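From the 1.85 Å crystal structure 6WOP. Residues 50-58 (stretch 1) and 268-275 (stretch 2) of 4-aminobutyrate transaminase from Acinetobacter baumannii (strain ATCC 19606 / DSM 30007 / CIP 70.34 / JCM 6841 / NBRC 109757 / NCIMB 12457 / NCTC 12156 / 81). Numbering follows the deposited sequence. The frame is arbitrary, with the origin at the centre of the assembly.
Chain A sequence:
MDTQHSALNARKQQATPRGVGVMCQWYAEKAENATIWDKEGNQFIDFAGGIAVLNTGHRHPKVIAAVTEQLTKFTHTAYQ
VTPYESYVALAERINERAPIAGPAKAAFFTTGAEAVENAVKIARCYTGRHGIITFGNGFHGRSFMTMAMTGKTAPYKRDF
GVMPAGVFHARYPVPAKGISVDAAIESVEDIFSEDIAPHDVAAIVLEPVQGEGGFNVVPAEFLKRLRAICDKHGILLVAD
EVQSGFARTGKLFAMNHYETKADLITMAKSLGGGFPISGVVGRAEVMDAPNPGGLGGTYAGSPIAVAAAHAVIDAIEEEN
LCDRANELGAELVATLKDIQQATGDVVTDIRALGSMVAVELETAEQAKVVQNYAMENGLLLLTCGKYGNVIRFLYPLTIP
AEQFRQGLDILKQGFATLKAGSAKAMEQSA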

# COMPACT_ATOMS: atom_id res chain seq x y z
N GLY A 50 13.47 -4.42 33.26
CA GLY A 50 12.77 -5.13 32.19
C GLY A 50 12.45 -4.23 31.01
O GLY A 50 11.49 -4.50 30.28
N ILE A 51 13.26 -3.18 30.79
CA ILE A 51 13.08 -2.12 29.79
C ILE A 51 11.88 -1.28 30.18
O ILE A 51 10.87 -1.27 29.43
CB ILE A 51 12.88 -2.59 28.34
CG1 ILE A 51 13.77 -3.78 27.93
CG2 ILE A 51 13.16 -1.43 27.41
CD1 ILE A 51 13.37 -4.31 26.47
N ALA A 52 11.98 -0.62 31.34
CA ALA A 52 11.03 0.42 31.78
C ALA A 52 9.68 -0.15 32.18
O ALA A 52 8.70 0.59 32.31
CB ALA A 52 10.87 1.49 30.67
N VAL A 53 9.62 -1.46 32.43
CA VAL A 53 8.38 -2.13 32.85
C VAL A 53 8.22 -2.17 34.36
O VAL A 53 7.09 -2.37 34.86
CB VAL A 53 8.33 -3.56 32.26
CG1 VAL A 53 7.09 -4.32 32.71
CG2 VAL A 53 8.35 -3.49 30.70
N LEU A 54 9.29 -1.95 35.11
CA LEU A 54 9.27 -2.19 36.56
C LEU A 54 9.58 -0.92 37.32
O LEU A 54 10.42 -0.92 38.25
CB LEU A 54 10.26 -3.32 36.92
CG LEU A 54 9.82 -4.55 36.09
CD1 LEU A 54 10.97 -5.50 35.99
CD2 LEU A 54 8.58 -5.18 36.80
N ASN A 55 8.86 0.17 37.02
CA ASN A 55 9.06 1.39 37.80
C ASN A 55 8.78 1.15 39.28
O ASN A 55 9.41 1.80 40.13
CB ASN A 55 8.17 2.52 37.28
CG ASN A 55 8.66 3.03 35.88
OD1 ASN A 55 9.76 2.62 35.35
ND2 ASN A 55 7.80 3.85 35.24
N THR A 56 7.87 0.23 39.60
CA THR A 56 7.55 -0.19 40.98
C THR A 56 8.38 -1.38 41.45
O THR A 56 8.16 -1.87 42.57
CB THR A 56 6.04 -0.53 41.09
OG1 THR A 56 5.62 -1.40 40.03
CG2 THR A 56 5.25 0.71 40.99
N GLY A 57 9.30 -1.86 40.62
CA GLY A 57 10.24 -2.91 40.99
C GLY A 57 9.69 -4.29 40.70
O GLY A 57 8.49 -4.49 40.54
N HIS A 58 10.61 -5.27 40.59
CA HIS A 58 10.20 -6.67 40.45
C HIS A 58 9.40 -7.10 41.68
O HIS A 58 9.84 -6.93 42.82
CB HIS A 58 11.43 -7.56 40.35
CG HIS A 58 12.23 -7.40 39.09
ND1 HIS A 58 11.96 -8.12 37.93
CD2 HIS A 58 13.32 -6.65 38.82
CE1 HIS A 58 12.86 -7.83 37.01
NE2 HIS A 58 13.70 -6.94 37.52
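Stretch 2 268-275: AKSLGGGF

Packing of residues 268-275 on residues 50-58, two buried segments of one chain that bury 432 Å² between them. Stretch 2 is compact: Ser270 to Gly272 form a 3-10 segment, with Leu271 N bonded to Ala268 O (2.9 Å), Gly272 N to Lys269 O (3.1 Å) and Gly273 N to Ser270 O (3.1 Å). Contacts run in the same sense along both stretches, from Ile51 with Lys269 to Thr56 with Gly273; the CA atoms of Val53 and Ser270 are 4.1 Å apart, those of Leu54 and Gly273 5.3 Å.

At Ile51, the extended Lys269 side chain brings its amine to the backbone, NZ donating to Ile51 O at 2.7 Å. Ala52 lies over the same chain, Ala52 CB 4.2 Å from Lys269 CD, while its carbonyl accepts a hydrogen bond from Ser270 (OG to Ala52 O, 2.8 Å). Val53 packs its CG2 on Lys269 CG (3.7 Å), and its carbonyl oxygen receives a CA-H...O contact from Ser270 (Ser270 CA to Val53 O, 3.3 Å). Leu54 directs its CA-to-CB bond away, yet CD2 returns to within 3.8 Å of Gly274 CA; a CB on Gly274 would be tight against that methyl. Leu54 also opens a type I turn closed by Gly57 N to Leu54 O (2.8 Å). Within this turn Asn55 N donates to Ser270 OG (2.9 Å), so the serine hydroxyl ties Ala52 to Asn55, although the modelled position of OG is less certain. Thr56 points toward stretch 2, its OG1 3.9 Å from Gly273 CA. Water 1 accepts from Thr56 OG1 (2.7 Å) and donates to Gly57 O (2.7 Å) and Gly273 O (2.9 Å); water 2 links Thr56 N (3.3 Å) to Ser270 O (2.8 Å). His58 turns away and makes no contact.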

# COMPACT_ATOMS: atom_id res chain seq x y z
N ALA A 268 1.70 1.54 28.44
CA ALA A 268 1.90 0.11 28.66
C ALA A 268 3.03 -0.06 29.67
O ALA A 268 3.17 0.80 30.56
CB ALA A 268 2.23 -0.62 27.36
N LYS A 269 3.84 -1.11 29.52
CA LYS A 269 5.03 -1.34 30.33
C LYS A 269 4.73 -1.14 31.82
O LYS A 269 4.09 -1.99 32.43
CB LYS A 269 6.18 -0.46 29.83
CG LYS A 269 6.77 -0.98 28.45
CD LYS A 269 7.98 -0.17 28.06
CE LYS A 269 8.58 -0.65 26.73
NZ LYS A 269 9.77 -1.40 26.96
N SER A 270 5.16 -0.02 32.41
CA SER A 270 5.05 0.01 33.86
C SER A 270 3.61 0.20 34.34
O SER A 270 3.35 -0.01 35.54
CB SER A 270 5.97 1.08 34.44
OG SER A 270 7.27 0.55 34.66
N LEU A 271 2.65 0.51 33.44
CA LEU A 271 1.22 0.44 33.76
C LEU A 271 0.94 -0.83 34.57
O LEU A 271 0.23 -0.80 35.56
CB LEU A 271 0.37 0.43 32.47
CG LEU A 271 -1.11 0.13 32.66
CD1 LEU A 271 -1.87 1.21 33.45
CD2 LEU A 271 -1.82 -0.03 31.21
N GLY A 272 1.50 -1.95 34.15
CA GLY A 272 1.13 -3.26 34.68
C GLY A 272 2.13 -3.78 35.72
O GLY A 272 1.92 -4.88 36.27
N GLY A 273 3.20 -3.03 35.96
CA GLY A 273 4.18 -3.43 37.00
C GLY A 273 4.76 -4.83 36.84
O GLY A 273 5.14 -5.46 37.84
N GLY A 274 4.90 -5.30 35.62
CA GLY A 274 5.40 -6.63 35.40
C GLY A 274 4.36 -7.64 34.88
O GLY A 274 4.67 -8.86 34.87
N PHE A 275 3.16 -7.18 34.47
CA PHE A 275 2.16 -8.09 33.90
C PHE A 275 1.60 -7.50 32.61
O PHE A 275 1.47 -6.28 32.51
CB PHE A 275 1.00 -8.29 34.88
CG PHE A 275 1.41 -8.98 36.17
CD1 PHE A 275 1.92 -8.27 37.23
CD2 PHE A 275 1.29 -10.36 36.27
CE1 PHE A 275 2.37 -8.91 38.41
CE2 PHE A 275 1.73 -11.04 37.48
CZ PHE A 275 2.26 -10.29 38.52
O HOH W 1 5.83 -4.06 40.23
O HOH W 2 5.46 -0.10 37.38